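Protein YCGM (Escherichia coli, PDB 1NR9) is of unknown function but belongs to the fumarylacetoacetate hydrolase (FAH) family and carries a bound magnesium ion. Local coordinates at residues C54-P59 with L216-L221; A86-V91 with K170-I175; Y98-D103 with V209-H214; D144-T149 with A165-K170. All coordinates share one frame; numbering follows the deposited sequence.

Contact 1 (C54-P59 with L216-L221); sequences CDLRQP and LTTRVL
A type I beta turn, Asp55 to Gln58, docks on the end of strand 214-219, with Thr218 at the centre. Thr218 OG1 gives a weak hydrogen bond to Gln58 O, 2.8 Å away. OG1 stands anti to the backbone N (chi1 -160°), on the side of the turn. Thr218 CB rests against Leu56 O. A water also ties the two backbones together, donating to both Arg57 O and Thr217 O. Van der Waals contacts flank this polar centre. At one end, Arg57 CG lies 3.5 Å from Leu216 CD1. At the other, Pro59 CG sits over one face of the Arg219 guanidinium, 3.4 Å above its plane and shifted toward the rim. Pro59 CB touches Leu221 CG at 3.6 Å. The turn is braced from inside by an Asx turn: Asp55 OD1 accepts from Arg57 N at 3.0 Å, with the donor above the carboxylate plane. Asp55 OD2 pairs with Arg57 NH1 at 2.9 Å by charge alone, since it lies well out of the guanidinium plane. Around the contact, Leu56 packs on Val209 of strand 206-211 and Pro131 of strand 130-137. Backbone bonds join Leu216 and Thr218 to strand 206-211.

Contact 2 (A86-V91 with K170-I175); sequences ATEEHV and KIVPLI
This is largely apolar packing between the first turns of two short helices, 88-94 and 171-178, toward the outside of the fold. Val91 touches Val172 and Ile175, and Glu88 touches Val172 and Pro173. No hydrogen bond crosses the contact. Val91 CG1 makes most of the apolar contact. It stands anti to the backbone N (chi1 172°) and meets Val172 CB at 3.7 Å and Ile175 CG2 at 3.7 Å. Val91 CG2 also touches Ile175 CG2, at 3.8 Å, and the two side chains meet at a slant. Glu88, itself exposed, reaches across with an extended chain. Its carboxylate here makes van der Waals contacts: OE1 lies 3.7 Å from Val172 CG2, and OE2 lies 3.6 Å from Pro173 CG. The Glu88 chain runs roughly perpendicular to the Val172 side chain. Helix 88-94 is capped by Thr87, whose OG1 accepts a weak bond from His90 N at 3.3 Å. Lys170 holds the N-cap position of the other helix. Behind the contact, Ile171 and Ile175 of helix 171-178 pack on strand 69-79, through Leu75 and Val77. Ile175 also touches Leu83, and Ala86 N bonds to Ser179 OG just past that helix.

Contact 3 (Y98-D103 with V209-H214); sequences YGVALD and VTFDGH. With MG (magnesium ion), chain E.
The Phe211 ring overlaps the backbone at Gly99, with Gly99 C 4.0 Å above one face and offset toward the rim. The ring tip, Phe211 CZ, lies 3.6 Å from Gly99 CA. This is sheet-on-sheet packing in the core of the FAH-family domain. Strand 98-102 belongs to the large mixed sheet, and strand 209-211 to a four-stranded antiparallel sheet. Their axes come within 7.4 Å and run at 149°, roughly antiparallel. No hydrogen bond joins the two segments; side chains and the bare Gly99 backbone make the contact. Val100 and Val209 reach toward each other tip to tip, with Val100 CB 3.9 Å from Val209 CG2. Val100 also lies obliquely against Phe211, but the modelled separation there is doubtful. Leu150 of strand 149-154 touches both Val100 and Phe211, and Ile136 touches Phe211 as well. Beyond Phe211 the chain reverses in a type I' turn to His214. Phe211 N bonds to His214 O, and His214 N to Phe211 O, closing a two-residue hairpin loop. Gly213 takes a positive phi there (79°). At the far end of strand 98-102, Asp103 helps to form the metal site with Glu72. Lys48 forms a salt bridge with Asp103 OD1, and Lys124 bonds to OD2. Asp103 OD2 binds the magnesium ion at 2.5 Å, and a water binds the metal at 2.5 Å.

Contact 4 (D144-T149 with A165-K170); sequences DPQNTT and ADMIHK
By van der Waals contact, the end of the Gln146 side chain lies across the aliphatic part of Lys170, the two chains roughly perpendicular. Gln146 NE2 is 3.5 Å from Lys170 CD, and Gln146 CD is 3.6 Å from the same atom. Gln146 NE2 also comes to 3.9 Å from the selenium of Met167, modelled as selenomethionine. Gln146 CG stands anti to the backbone N (chi1 -163°), and the bend at chi2 turns CD toward Lys170. Asn147 OD1 touches Ala165 CB at 3.5 Å. These two loops flank the beta hairpin of strands 149-154 and 157-163, one entering it and the other leaving it. Backbone bonds between Thr148 and Thr164 continue the pairing at its base. Hydrogen bonds then fix the polar ends. The Gln146 amide has both ends held: NE2 bonds to Thr164 O, and OE1 accepts from Ile171 N at the start of helix 171-178. Gln146 N bonds to Asp144 OD1 at 3.0 Å in an Asx turn, from well above the carboxylate plane. The Lys170 chain folds back on its own loop. Its NZ donates to Met167 O at 3.1 Å and to Ile168 O at 2.8 Å, the second from above the carbonyl plane.

Contacts 1 and 3 share the four-stranded sheet and touch: Leu216 O lies 3.0 Å from Val209 N, and Leu56 CD2 packs 3.5 Å from Val209 CG1. Contact 3 also meets contact 4, where the Asp212 carboxylate probably bonds through OD1 to Thr148 OG1 at 2.6 Å and through OD2 to Thr149 N. Contacts 4 and 2 share Lys170 and also pack together, with Ile171 CD1 4.1 Å from Pro145 CB. Contacts 1 and 2 lie on opposite sides of the chain's centre, with centres 30 Å apart. Contact 3 alone contains a magnesium ligand, Asp103; the Met167 side chain of contact 4 is about 11 Å from the metal.

Contact 1 (C54-P59 with L216-L221)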
loop_
_atom_site.group_PDB
_atom_site.type_symbol
_atom_site.label_atom_id
_atom_site.label_comp_id
_atom_site.label_asym_id
_atom_site.label_seq_id
_atom_site.Cartn_x
_atom_site.Cartn_y
_atom_site.Cartn_z
ATOM N N CYS A 54 -12.116 -6.086 3.854
ATOM C CA CYS A 54 -12.948 -6.994 4.639
ATOM C C CYS A 54 -14.428 -6.876 4.321
ATOM O O CYS A 54 -14.894 -5.853 3.831
ATOM C CB CYS A 54 -12.724 -6.793 6.135
ATOM S SG CYS A 54 -13.255 -5.216 6.745
ATOM N N ASP A 55 -15.161 -7.949 4.594
ATOM C CA ASP A 55 -16.592 -8.001 4.344
ATOM C C ASP A 55 -17.376 -6.966 5.173
ATOM O O ASP A 55 -17.364 -7.005 6.409
ATOM C CB ASP A 55 -17.104 -9.398 4.663
ATOM C CG ASP A 55 -18.380 -9.718 3.941
ATOM O OD1 ASP A 55 -19.175 -8.779 3.704
ATOM O OD2 ASP A 55 -18.597 -10.908 3.615
ATOM N N LEU A 56 -18.066 -6.047 4.494
ATOM C CA LEU A 56 -18.845 -5.009 5.175
ATOM C C LEU A 56 -20.101 -5.558 5.838
ATOM O O LEU A 56 -20.709 -4.893 6.679
ATOM C CB LEU A 56 -19.245 -3.909 4.183
ATOM C CG LEU A 56 -20.036 -2.709 4.730
ATOM C CD1 LEU A 56 -19.303 -2.072 5.906
ATOM C CD2 LEU A 56 -20.232 -1.683 3.617
ATOM N N ARG A 57 -20.481 -6.777 5.460
ATOM C CA ARG A 57 -21.680 -7.401 5.995
ATOM C C ARG A 57 -21.480 -8.041 7.355
ATOM O O ARG A 57 -22.447 -8.285 8.074
ATOM C CB ARG A 57 -22.213 -8.443 5.010
ATOM C CG ARG A 57 -22.757 -7.867 3.710
ATOM C CD ARG A 57 -22.207 -8.649 2.535
ATOM N NE ARG A 57 -22.547 -10.063 2.643
ATOM C CZ ARG A 57 -21.804 -11.060 2.173
ATOM N NH1 ARG A 57 -20.656 -10.825 1.552
ATOM N NH2 ARG A 57 -22.214 -12.308 2.331
ATOM N N GLN A 58 -20.235 -8.315 7.713
ATOM C CA GLN A 58 -19.945 -8.938 8.996
ATOM C C GLN A 58 -19.533 -7.888 10.021
ATOM O O GLN A 58 -19.179 -6.754 9.661
ATOM C CB GLN A 58 -18.836 -9.982 8.836
ATOM C CG GLN A 58 -19.158 -11.077 7.831
ATOM C CD GLN A 58 -20.558 -11.663 8.017
ATOM O OE1 GLN A 58 -20.913 -12.135 9.101
ATOM N NE2 GLN A 58 -21.357 -11.636 6.951
ATOM N N PRO A 59 -19.591 -8.235 11.318
ATOM C CA PRO A 59 -19.201 -7.261 12.338
ATOM C C PRO A 59 -17.896 -6.589 11.939
ATOM O O PRO A 59 -17.064 -7.204 11.279
ATOM C CB PRO A 59 -19.060 -8.119 13.591
ATOM C CG PRO A 59 -20.180 -9.117 13.414
ATOM C CD PRO A 59 -20.082 -9.483 11.934
ATOM N N LEU A 216 -27.007 -1.941 3.429
ATOM C CA LEU A 216 -26.456 -3.011 4.233
ATOM C C LEU A 216 -26.353 -2.427 5.616
ATOM O O LEU A 216 -26.049 -1.240 5.777
ATOM C CB LEU A 216 -25.053 -3.393 3.780
ATOM C CG LEU A 216 -24.889 -4.263 2.548
ATOM C CD1 LEU A 216 -23.424 -4.683 2.459
ATOM C CD2 LEU A 216 -25.808 -5.488 2.643
ATOM N N THR A 217 -26.604 -3.253 6.620
ATOM C CA THR A 217 -26.497 -2.790 7.984
ATOM C C THR A 217 -25.579 -3.751 8.719
ATOM O O THR A 217 -25.762 -4.970 8.658
ATOM C CB THR A 217 -27.878 -2.743 8.664
ATOM O OG1 THR A 217 -28.726 -1.845 7.935
ATOM C CG2 THR A 217 -27.756 -2.257 10.104
ATOM N N THR A 218 -24.565 -3.199 9.375
ATOM C CA THR A 218 -23.640 -4.008 10.145
ATOM C C THR A 218 -23.451 -3.336 11.518
ATOM O O THR A 218 -24.199 -2.427 11.865
ATOM C CB THR A 218 -22.299 -4.172 9.403
ATOM O OG1 THR A 218 -21.600 -5.307 9.927
ATOM C CG2 THR A 218 -21.445 -2.929 9.559
ATOM N N ARG A 219 -22.473 -3.795 12.299
ATOM C CA ARG A 219 -22.221 -3.240 13.624
ATOM C C ARG A 219 -20.733 -3.327 13.925
ATOM O O ARG A 219 -20.014 -4.094 13.293
ATOM C CB ARG A 219 -23.007 -4.020 14.680
ATOM C CG ARG A 219 -22.621 -5.487 14.762
ATOM C CD ARG A 219 -23.569 -6.269 15.659
ATOM N NE ARG A 219 -23.359 -7.712 15.555
ATOM C CZ ARG A 219 -22.382 -8.383 16.161
ATOM N NH1 ARG A 219 -21.509 -7.742 16.931
ATOM N NH2 ARG A 219 -22.277 -9.699 15.993
ATOM N N VAL A 220 -20.275 -2.525 14.880
ATOM C CA VAL A 220 -18.873 -2.515 15.267
ATOM C C VAL A 220 -18.710 -3.409 16.481
ATOM O O VAL A 220 -19.560 -3.421 17.370
ATOM C CB VAL A 220 -18.411 -1.103 15.654
ATOM C CG1 VAL A 220 -16.907 -1.098 15.876
ATOM C CG2 VAL A 220 -18.819 -0.108 14.578
ATOM N N LEU A 221 -17.613 -4.150 16.524
ATOM C CA LEU A 221 -17.348 -5.048 17.638
ATOM C C LEU A 221 -16.763 -4.308 18.821
ATOM O O LEU A 221 -17.470 -3.967 19.769
ATOM C CB LEU A 221 -16.366 -6.136 17.216
ATOM C CG LEU A 221 -16.852 -7.247 16.300
ATOM C CD1 LEU A 221 -15.645 -7.925 15.682
ATOM C CD2 LEU A 221 -17.698 -8.229 17.084
HETATM O O HOH W 1 -24.893 -7.262 8.468
#

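Contact 2 (A86-V91 with K170-I175)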
loop_
_atom_site.group_PDB
_atom_site.type_symbol
_atom_site.label_atom_id
_atom_site.label_comp_id
_atom_site.label_asym_id
_atom_site.label_seq_id
_atom_site.Cartn_x
_atom_site.Cartn_y
_atom_site.Cartn_z
ATOM N N ALA A 86 -3.405 5.063 -18.523
ATOM C CA ALA A 86 -4.586 4.910 -19.362
ATOM C C ALA A 86 -5.353 6.156 -19.781
ATOM O O ALA A 86 -5.288 7.203 -19.138
ATOM C CB ALA A 86 -5.542 3.944 -18.684
ATOM N N THR A 87 -6.098 6.007 -20.871
ATOM C CA THR A 87 -6.942 7.069 -21.404
ATOM C C THR A 87 -8.333 6.798 -20.834
ATOM O O THR A 87 -8.642 5.670 -20.437
ATOM C CB THR A 87 -7.051 7.010 -22.947
ATOM O OG1 THR A 87 -7.945 5.952 -23.319
ATOM C CG2 THR A 87 -5.694 6.751 -23.578
ATOM N N GLU A 88 -9.178 7.819 -20.809
ATOM C CA GLU A 88 -10.514 7.652 -20.272
ATOM C C GLU A 88 -11.289 6.572 -20.993
ATOM O O GLU A 88 -12.106 5.893 -20.370
ATOM C CB GLU A 88 -11.276 8.964 -20.324
ATOM C CG GLU A 88 -10.534 10.094 -19.658
ATOM C CD GLU A 88 -11.457 11.218 -19.237
ATOM O OE1 GLU A 88 -12.575 11.322 -19.810
ATOM O OE2 GLU A 88 -11.059 12.003 -18.340
ATOM N N GLU A 89 -11.042 6.388 -22.291
ATOM C CA GLU A 89 -11.768 5.347 -23.020
ATOM C C GLU A 89 -11.432 3.986 -22.426
ATOM O O GLU A 89 -12.286 3.103 -22.344
ATOM C CB GLU A 89 -11.418 5.333 -24.509
ATOM C CG GLU A 89 -12.332 4.384 -25.291
ATOM C CD GLU A 89 -11.818 4.040 -26.678
ATOM O OE1 GLU A 89 -11.511 4.971 -27.453
ATOM O OE2 GLU A 89 -11.734 2.832 -26.995
ATOM N N HIS A 90 -10.175 3.827 -22.019
ATOM C CA HIS A 90 -9.706 2.587 -21.414
ATOM C C HIS A 90 -10.362 2.404 -20.048
ATOM O O HIS A 90 -10.910 1.340 -19.751
ATOM C CB HIS A 90 -8.184 2.627 -21.284
ATOM C CG HIS A 90 -7.465 2.528 -22.595
ATOM N ND1 HIS A 90 -6.198 3.034 -22.792
ATOM C CD2 HIS A 90 -7.828 1.955 -23.768
ATOM C CE1 HIS A 90 -5.811 2.778 -24.029
ATOM N NE2 HIS A 90 -6.782 2.124 -24.642
ATOM N N VAL A 91 -10.309 3.449 -19.226
ATOM C CA VAL A 91 -10.921 3.406 -17.908
ATOM C C VAL A 91 -12.341 2.906 -18.095
ATOM O O VAL A 91 -12.695 1.833 -17.594
ATOM C CB VAL A 91 -10.965 4.811 -17.237
ATOM C CG1 VAL A 91 -11.785 4.753 -15.940
ATOM C CG2 VAL A 91 -9.541 5.294 -16.934
ATOM N N LYS A 170 -14.165 13.620 -11.274
ATOM C CA LYS A 170 -15.125 12.565 -11.571
ATOM C C LYS A 170 -14.478 11.174 -11.519
ATOM O O LYS A 170 -13.263 11.046 -11.375
ATOM C CB LYS A 170 -15.756 12.837 -12.940
ATOM C CG LYS A 170 -16.264 14.274 -13.076
ATOM C CD LYS A 170 -17.299 14.596 -11.999
ATOM C CE LYS A 170 -17.633 16.087 -11.913
ATOM N NZ LYS A 170 -16.473 16.906 -11.443
ATOM N N ILE A 171 -15.292 10.134 -11.650
ATOM C CA ILE A 171 -14.789 8.775 -11.581
ATOM C C ILE A 171 -13.807 8.356 -12.661
ATOM O O ILE A 171 -12.697 7.956 -12.331
ATOM C CB ILE A 171 -15.936 7.755 -11.542
ATOM C CG1 ILE A 171 -16.830 8.033 -10.329
ATOM C CG2 ILE A 171 -15.370 6.330 -11.480
ATOM C CD1 ILE A 171 -18.012 7.081 -10.209
ATOM N N VAL A 172 -14.171 8.423 -13.940
ATOM C CA VAL A 172 -13.198 7.995 -14.946
ATOM C C VAL A 172 -11.952 8.900 -15.008
ATOM O O VAL A 172 -10.850 8.417 -15.267
ATOM C CB VAL A 172 -13.811 7.863 -16.376
ATOM C CG1 VAL A 172 -15.163 7.180 -16.314
ATOM C CG2 VAL A 172 -13.891 9.205 -17.042
ATOM N N PRO A 173 -12.100 10.216 -14.770
ATOM C CA PRO A 173 -10.894 11.052 -14.832
ATOM C C PRO A 173 -9.923 10.686 -13.711
ATOM O O PRO A 173 -8.722 10.519 -13.939
ATOM C CB PRO A 173 -11.437 12.477 -14.661
ATOM C CG PRO A 173 -12.830 12.383 -15.183
ATOM C CD PRO A 173 -13.305 11.052 -14.631
ATOM N N LEU A 174 -10.459 10.574 -12.497
ATOM C CA LEU A 174 -9.655 10.239 -11.326
ATOM C C LEU A 174 -8.902 8.932 -11.560
ATOM O O LEU A 174 -7.682 8.882 -11.394
ATOM C CB LEU A 174 -10.549 10.129 -10.085
ATOM C CG LEU A 174 -9.901 9.913 -8.711
ATOM C CD1 LEU A 174 -8.877 11.010 -8.419
ATOM C CD2 LEU A 174 -10.991 9.901 -7.649
ATOM N N ILE A 175 -9.625 7.880 -11.949
ATOM C CA ILE A 175 -8.988 6.590 -12.214
ATOM C C ILE A 175 -7.904 6.754 -13.270
ATOM O O ILE A 175 -6.813 6.197 -13.146
ATOM C CB ILE A 175 -10.010 5.537 -12.696
ATOM C CG1 ILE A 175 -10.894 5.115 -11.524
ATOM C CG2 ILE A 175 -9.298 4.327 -13.287
ATOM C CD1 ILE A 175 -11.977 4.117 -11.895
#

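Contact 3 (Y98-D103 with V209-H214)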
loop_
_atom_site.group_PDB
_atom_site.type_symbol
_atom_site.label_atom_id
_atom_site.label_comp_id
_atom_site.label_asym_id
_atom_site.label_seq_id
_atom_site.Cartn_x
_atom_site.Cartn_y
_atom_site.Cartn_z
ATOM N N TYR A 98 -19.635 -1.522 -9.262
ATOM C CA TYR A 98 -19.686 -0.504 -8.222
ATOM C C TYR A 98 -20.296 -1.085 -6.951
ATOM O O TYR A 98 -21.181 -1.954 -7.020
ATOM C CB TYR A 98 -20.528 0.681 -8.689
ATOM C CG TYR A 98 -20.160 1.209 -10.056
ATOM C CD1 TYR A 98 -19.308 2.305 -10.201
ATOM C CD2 TYR A 98 -20.676 0.616 -11.213
ATOM C CE1 TYR A 98 -18.985 2.799 -11.459
ATOM C CE2 TYR A 98 -20.360 1.102 -12.473
ATOM C CZ TYR A 98 -19.517 2.192 -12.586
ATOM O OH TYR A 98 -19.220 2.674 -13.835
ATOM N N GLY A 99 -19.809 -0.587 -5.807
ATOM C CA GLY A 99 -20.262 -0.998 -4.484
ATOM C C GLY A 99 -19.900 0.105 -3.493
ATOM O O GLY A 99 -19.456 1.187 -3.906
ATOM N N VAL A 100 -20.097 -0.137 -2.196
ATOM C CA VAL A 100 -19.767 0.870 -1.181
ATOM C C VAL A 100 -18.721 0.435 -0.182
ATOM O O VAL A 100 -18.622 -0.743 0.176
ATOM C CB VAL A 100 -20.978 1.297 -0.346
ATOM C CG1 VAL A 100 -21.760 2.327 -1.076
ATOM C CG2 VAL A 100 -21.830 0.090 -0.003
ATOM N N ALA A 101 -17.961 1.407 0.302
ATOM C CA ALA A 101 -16.921 1.118 1.264
ATOM C C ALA A 101 -16.841 2.173 2.348
ATOM O O ALA A 101 -17.465 3.239 2.275
ATOM C CB ALA A 101 -15.579 1.016 0.562
ATOM N N LEU A 102 -16.067 1.846 3.369
ATOM C CA LEU A 102 -15.823 2.754 4.459
ATOM C C LEU A 102 -14.323 2.922 4.436
ATOM O O LEU A 102 -13.578 1.950 4.566
ATOM C CB LEU A 102 -16.252 2.155 5.797
ATOM C CG LEU A 102 -17.744 2.036 6.094
ATOM C CD1 LEU A 102 -17.930 1.717 7.576
ATOM C CD2 LEU A 102 -18.439 3.350 5.754
ATOM N N ASP A 103 -13.884 4.150 4.217
ATOM C CA ASP A 103 -12.469 4.453 4.207
ATOM C C ASP A 103 -12.190 4.722 5.674
ATOM O O ASP A 103 -12.084 5.862 6.116
ATOM C CB ASP A 103 -12.215 5.683 3.328
ATOM C CG ASP A 103 -10.788 6.198 3.407
ATOM O OD1 ASP A 103 -9.878 5.426 3.795
ATOM O OD2 ASP A 103 -10.586 7.384 3.058
ATOM N N VAL A 209 -24.994 1.532 5.700
ATOM C CA VAL A 209 -24.421 2.262 4.575
ATOM C C VAL A 209 -25.377 2.130 3.397
ATOM O O VAL A 209 -26.071 1.117 3.268
ATOM C CB VAL A 209 -23.041 1.678 4.192
ATOM C CG1 VAL A 209 -23.190 0.236 3.773
ATOM C CG2 VAL A 209 -22.432 2.472 3.059
ATOM N N THR A 210 -25.420 3.141 2.531
ATOM C CA THR A 210 -26.341 3.096 1.400
ATOM C C THR A 210 -25.877 3.809 0.156
ATOM O O THR A 210 -25.356 4.921 0.230
ATOM C CB THR A 210 -27.687 3.710 1.779
ATOM O OG1 THR A 210 -28.393 2.809 2.630
ATOM C CG2 THR A 210 -28.515 3.998 0.545
ATOM N N PHE A 211 -26.080 3.176 -0.994
ATOM C CA PHE A 211 -25.725 3.805 -2.253
ATOM C C PHE A 211 -26.742 3.384 -3.303
ATOM O O PHE A 211 -27.005 2.192 -3.491
ATOM C CB PHE A 211 -24.272 3.474 -2.655
ATOM C CG PHE A 211 -24.099 2.180 -3.408
ATOM C CD1 PHE A 211 -23.945 2.182 -4.793
ATOM C CD2 PHE A 211 -24.074 0.961 -2.738
ATOM C CE1 PHE A 211 -23.769 0.983 -5.500
ATOM C CE2 PHE A 211 -23.898 -0.240 -3.437
ATOM C CZ PHE A 211 -23.745 -0.225 -4.823
ATOM N N ASP A 212 -27.349 4.392 -3.932
ATOM C CA ASP A 212 -28.370 4.227 -4.968
ATOM C C ASP A 212 -29.276 3.008 -4.883
ATOM O O ASP A 212 -29.147 2.061 -5.664
ATOM C CB ASP A 212 -27.734 4.271 -6.358
ATOM C CG ASP A 212 -27.828 5.647 -6.996
ATOM O OD1 ASP A 212 -27.528 5.763 -8.206
ATOM O OD2 ASP A 212 -28.201 6.609 -6.285
ATOM N N GLY A 213 -30.199 3.034 -3.936
ATOM C CA GLY A 213 -31.137 1.933 -3.813
ATOM C C GLY A 213 -30.650 0.674 -3.121
ATOM O O GLY A 213 -31.402 -0.300 -3.009
ATOM N N HIS A 214 -29.408 0.681 -2.646
ATOM C CA HIS A 214 -28.862 -0.485 -1.966
ATOM C C HIS A 214 -28.377 -0.176 -0.555
ATOM O O HIS A 214 -27.687 0.832 -0.322
ATOM C CB HIS A 214 -27.730 -1.069 -2.799
ATOM C CG HIS A 214 -28.192 -1.658 -4.091
ATOM N ND1 HIS A 214 -28.869 -2.856 -4.160
ATOM C CD2 HIS A 214 -28.106 -1.200 -5.363
ATOM C CE1 HIS A 214 -29.180 -3.114 -5.418
ATOM N NE2 HIS A 214 -28.729 -2.125 -6.168
HETATM MG MG MG E . -10.618 9.691 2.199
HETATM O O HOH W 2 -10.993 7.890 0.458
#

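Contact 4 (D144-T149 with A165-K170)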
loop_
_atom_site.group_PDB
_atom_site.type_symbol
_atom_site.label_atom_id
_atom_site.label_comp_id
_atom_site.label_asym_id
_atom_site.label_seq_id
_atom_site.Cartn_x
_atom_site.Cartn_y
_atom_site.Cartn_z
ATOM N N ASP A 144 -26.898 6.466 -12.835
ATOM C CA ASP A 144 -25.648 7.101 -13.225
ATOM C C ASP A 144 -24.642 7.130 -12.085
ATOM O O ASP A 144 -24.764 7.920 -11.139
ATOM C CB ASP A 144 -25.912 8.522 -13.732
ATOM C CG ASP A 144 -24.631 9.304 -13.987
ATOM O OD1 ASP A 144 -23.575 8.674 -14.226
ATOM O OD2 ASP A 144 -24.688 10.554 -13.961
ATOM N N PRO A 145 -23.621 6.265 -12.163
ATOM C CA PRO A 145 -22.612 6.234 -11.108
ATOM C C PRO A 145 -22.200 7.649 -10.736
ATOM O O PRO A 145 -22.104 7.983 -9.559
ATOM C CB PRO A 145 -21.480 5.456 -11.754
ATOM C CG PRO A 145 -22.206 4.489 -12.626
ATOM C CD PRO A 145 -23.272 5.343 -13.260
ATOM N N GLN A 146 -21.991 8.493 -11.741
ATOM C CA GLN A 146 -21.560 9.861 -11.483
ATOM C C GLN A 146 -22.614 10.696 -10.785
ATOM O O GLN A 146 -22.360 11.843 -10.391
ATOM C CB GLN A 146 -21.141 10.554 -12.771
ATOM C CG GLN A 146 -20.321 11.795 -12.505
ATOM C CD GLN A 146 -19.042 11.484 -11.737
ATOM O OE1 GLN A 146 -18.111 10.870 -12.282
ATOM N NE2 GLN A 146 -18.992 11.890 -10.468
ATOM N N ASN A 147 -23.803 10.120 -10.636
ATOM C CA ASN A 147 -24.899 10.810 -9.966
ATOM C C ASN A 147 -25.675 9.819 -9.104
ATOM O O ASN A 147 -26.887 9.636 -9.253
ATOM C CB ASN A 147 -25.816 11.472 -10.990
ATOM C CG ASN A 147 -26.846 12.376 -10.345
ATOM O OD1 ASN A 147 -26.542 13.131 -9.412
ATOM N ND2 ASN A 147 -28.073 12.316 -10.847
ATOM N N THR A 148 -24.933 9.193 -8.194
ATOM C CA THR A 148 -25.454 8.199 -7.271
ATOM C C THR A 148 -25.469 8.715 -5.831
ATOM O O THR A 148 -24.613 9.508 -5.425
ATOM C CB THR A 148 -24.614 6.897 -7.362
ATOM O OG1 THR A 148 -25.012 6.161 -8.524
ATOM C CG2 THR A 148 -24.789 6.035 -6.126
ATOM N N THR A 149 -26.463 8.249 -5.078
ATOM C CA THR A 149 -26.668 8.621 -3.683
ATOM C C THR A 149 -25.818 7.813 -2.704
ATOM O O THR A 149 -25.782 6.588 -2.775
ATOM C CB THR A 149 -28.161 8.457 -3.323
ATOM O OG1 THR A 149 -28.829 9.702 -3.550
ATOM C CG2 THR A 149 -28.348 8.013 -1.871
ATOM N N ALA A 165 -22.493 13.358 -7.844
ATOM C CA ALA A 165 -22.332 14.554 -8.649
ATOM C C ALA A 165 -21.478 15.617 -7.937
ATOM O O ALA A 165 -20.958 16.528 -8.579
ATOM C CB ALA A 165 -23.703 15.120 -8.994
ATOM N N ASP A 166 -21.324 15.500 -6.619
ATOM C CA ASP A 166 -20.536 16.476 -5.862
ATOM C C ASP A 166 -19.038 16.171 -5.813
ATOM O O ASP A 166 -18.293 16.794 -5.053
ATOM C CB ASP A 166 -21.058 16.600 -4.426
ATOM C CG ASP A 166 -22.494 17.077 -4.362
ATOM O OD1 ASP A 166 -22.829 18.057 -5.061
ATOM O OD2 ASP A 166 -23.283 16.475 -3.599
HETATM N N MSE A 167 -18.600 15.204 -6.612
HETATM C CA MSE A 167 -17.191 14.831 -6.666
HETATM C C MSE A 167 -16.419 15.915 -7.412
HETATM O O MSE A 167 -16.905 16.432 -8.417
HETATM C CB MSE A 167 -17.043 13.523 -7.430
HETATM C CG MSE A 167 -16.510 12.356 -6.640
HETATM SE SE MSE A 167 -16.466 10.785 -7.777
HETATM C CE MSE A 167 -14.571 10.540 -7.959
ATOM N N ILE A 168 -15.226 16.261 -6.938
ATOM C CA ILE A 168 -14.430 17.273 -7.631
ATOM C C ILE A 168 -13.880 16.654 -8.916
ATOM O O ILE A 168 -14.130 17.161 -10.018
ATOM C CB ILE A 168 -13.260 17.760 -6.774
ATOM C CG1 ILE A 168 -13.788 18.304 -5.453
ATOM C CG2 ILE A 168 -12.481 18.832 -7.519
ATOM C CD1 ILE A 168 -14.904 19.299 -5.628
ATOM N N HIS A 169 -13.124 15.565 -8.762
ATOM C CA HIS A 169 -12.565 14.824 -9.895
ATOM C C HIS A 169 -13.529 13.660 -10.111
ATOM O O HIS A 169 -13.711 12.825 -9.231
ATOM C CB HIS A 169 -11.180 14.296 -9.549
ATOM C CG HIS A 169 -10.248 15.354 -9.055
ATOM N ND1 HIS A 169 -9.484 16.128 -9.903
ATOM C CD2 HIS A 169 -10.000 15.807 -7.803
ATOM C CE1 HIS A 169 -8.808 17.014 -9.192
ATOM N NE2 HIS A 169 -9.102 16.841 -7.916
ATOM N N LYS A 170 -14.165 13.620 -11.274
ATOM C CA LYS A 170 -15.125 12.565 -11.571
ATOM C C LYS A 170 -14.478 11.174 -11.519
ATOM O O LYS A 170 -13.263 11.046 -11.375
ATOM C CB LYS A 170 -15.756 12.837 -12.940
ATOM C CG LYS A 170 -16.264 14.274 -13.076
ATOM C CD LYS A 170 -17.299 14.596 -11.999
ATOM C CE LYS A 170 -17.633 16.087 -11.913
ATOM N NZ LYS A 170 -16.473 16.906 -11.443
#